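Local coordinates for triabin (Triatoma pallidipennis, PDB 1AVG), which inhibits thrombin by forming a non-covalent one-to-one complex with it, suppressing fibrin formation and platelet aggregation while barely affecting the enzyme's amidolytic activity, at residues Ser100-Tyr103 with Asp104-Leu108. Residues are numbered along the deposited sequence; the frame is centred on the assembly and turned at random.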
loop_
_atom_site.group_PDB
_atom_site.type_symbol
_atom_site.label_atom_id
_atom_site.label_comp_id
_atom_site.label_asym_id
_atom_site.label_seq_id
_atom_site.Cartn_x
_atom_site.Cartn_y
_atom_site.Cartn_z
ATOM N N SER C 100 -10.855 10.767 2.222
ATOM C CA SER C 100 -10.582 10.433 0.828
ATOM C C SER C 100 -11.798 9.693 0.315
ATOM O O SER C 100 -12.285 8.782 0.975
ATOM C CB SER C 100 -9.366 9.502 0.752
ATOM O OG SER C 100 -9.170 8.961 -0.546
ATOM N N VAL C 101 -12.256 10.038 -0.878
ATOM C CA VAL C 101 -13.437 9.401 -1.427
ATOM C C VAL C 101 -13.538 9.415 -2.944
ATOM O O VAL C 101 -13.148 10.372 -3.602
ATOM C CB VAL C 101 -14.764 10.016 -0.797
ATOM C CG1 VAL C 101 -14.628 11.501 -0.582
ATOM C CG2 VAL C 101 -15.987 9.743 -1.680
ATOM N N SER C 102 -13.985 8.297 -3.490
ATOM C CA SER C 102 -14.222 8.178 -4.903
ATOM C C SER C 102 -15.693 7.831 -4.857
ATOM O O SER C 102 -16.071 6.713 -4.520
ATOM C CB SER C 102 -13.409 7.043 -5.510
ATOM O OG SER C 102 -13.562 5.855 -4.761
ATOM N N TYR C 103 -16.523 8.820 -5.143
ATOM C CA TYR C 103 -17.975 8.670 -5.105
ATOM C C TYR C 103 -18.568 7.450 -5.807
ATOM O O TYR C 103 -19.752 7.175 -5.654
ATOM C CB TYR C 103 -18.634 9.935 -5.646
ATOM C CG TYR C 103 -17.997 11.205 -5.147
ATOM C CD1 TYR C 103 -18.129 11.600 -3.825
ATOM C CD2 TYR C 103 -17.225 11.991 -5.993
ATOM C CE1 TYR C 103 -17.497 12.749 -3.353
ATOM C CE2 TYR C 103 -16.591 13.142 -5.536
ATOM C CZ TYR C 103 -16.727 13.512 -4.217
ATOM O OH TYR C 103 -16.078 14.631 -3.756
ATOM N N ASP C 104 -17.758 6.706 -6.550
ATOM C CA ASP C 104 -18.263 5.537 -7.262
ATOM C C ASP C 104 -17.567 4.247 -6.863
ATOM O O ASP C 104 -17.850 3.191 -7.424
ATOM C CB ASP C 104 -18.136 5.734 -8.777
ATOM C CG ASP C 104 -16.696 5.952 -9.230
ATOM O OD1 ASP C 104 -15.898 6.557 -8.474
ATOM O OD2 ASP C 104 -16.362 5.524 -10.356
ATOM N N ASN C 105 -16.687 4.326 -5.872
ATOM C CA ASN C 105 -15.939 3.163 -5.432
ATOM C C ASN C 105 -15.973 3.000 -3.911
ATOM O O ASN C 105 -16.756 2.199 -3.394
ATOM C CB ASN C 105 -14.501 3.280 -5.941
ATOM C CG ASN C 105 -13.661 2.062 -5.636
ATOM O OD1 ASN C 105 -14.169 0.948 -5.489
ATOM N ND2 ASN C 105 -12.360 2.271 -5.530
ATOM N N PHE C 106 -15.147 3.758 -3.194
ATOM C CA PHE C 106 -15.116 3.672 -1.741
ATOM C C PHE C 106 -14.760 5.025 -1.147
ATOM O O PHE C 106 -14.333 5.931 -1.863
ATOM C CB PHE C 106 -14.127 2.590 -1.271
ATOM C CG PHE C 106 -12.672 2.998 -1.346
ATOM C CD1 PHE C 106 -12.068 3.692 -0.294
ATOM C CD2 PHE C 106 -11.907 2.686 -2.460
ATOM C CE1 PHE C 106 -10.734 4.066 -0.353
ATOM C CE2 PHE C 106 -10.570 3.060 -2.523
ATOM C CZ PHE C 106 -9.986 3.751 -1.468
ATOM N N ALA C 107 -14.924 5.161 0.165
ATOM C CA ALA C 107 -14.628 6.412 0.844
ATOM C C ALA C 107 -14.143 6.162 2.252
ATOM O O ALA C 107 -14.771 5.413 2.997
ATOM C CB ALA C 107 -15.871 7.280 0.886
ATOM N N LEU C 108 -13.005 6.758 2.593
ATOM C CA LEU C 108 -12.428 6.644 3.925
ATOM C C LEU C 108 -13.033 7.842 4.653
ATOM O O LEU C 108 -13.046 8.946 4.109
ATOM C CB LEU C 108 -10.904 6.749 3.839
ATOM C CG LEU C 108 -10.003 6.283 4.993
ATOM C CD1 LEU C 108 -9.158 7.439 5.498
ATOM C CD2 LEU C 108 -10.796 5.644 6.131
#
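The carbonyl oxygen of Phe106 receives the backbone N of Ser102 at 2.9 Å, in a bond that is straight at the hydrogen (174°). Ser102 OG also lies 3.0 Å from Phe106 O, but a hydrogen bond there remains uncertain, as the hydroxyl bonds weakly to a polar side chain of another protein's chain. With a chi1 of 49°, OG is flanked by its own N and C, which turns it toward the Asn105-Phe106 backbone, beside CB of Asn105. Ser102 and Asn105 close a type I beta turn through Asn105 N to Ser102 O, 2.8 Å; the nitrogen comes in 45° off the plane of the carbonyl. Two residues, Asn105 and Phe106, stand opposite the single Ser102, which makes a classic beta bulge between the turn and the paired strands. Beyond it the antiparallel ladder begins: Val101 and Ala107 form a non-hydrogen-bonded pair, with CB of Val101 against the methyl CB of Ala107. CG2 of Val101, anti to the backbone N, also reaches Ala107 CB, at 3.6 Å. Ser100 and Leu108 make the next, hydrogen-bonded pair, joined by Leu108 N to Ser100 O at 2.7 Å and by a weak return bond from Ser100 N to Leu108 O at 3.4 Å. Ser100 OG, on the face shared with Leu108, hydrogen-bonds to that other chain, probably thrombin, and the Phe106 ring meets one of its aromatic side chains, placing the hairpin tip in the interface. Met12 and Phe15 touch Val101, while Tyr103 OH hydrogen-bonds to Lys16 N and the tyrosine side chain touches Glu19 and Phe20 of helix 17-20. The tip joins strands 92-101 and 106-115 of the lipocalin-like barrel, with strand 122-128 pairing along the other edge of 106-115 through Ala107 and Phe127.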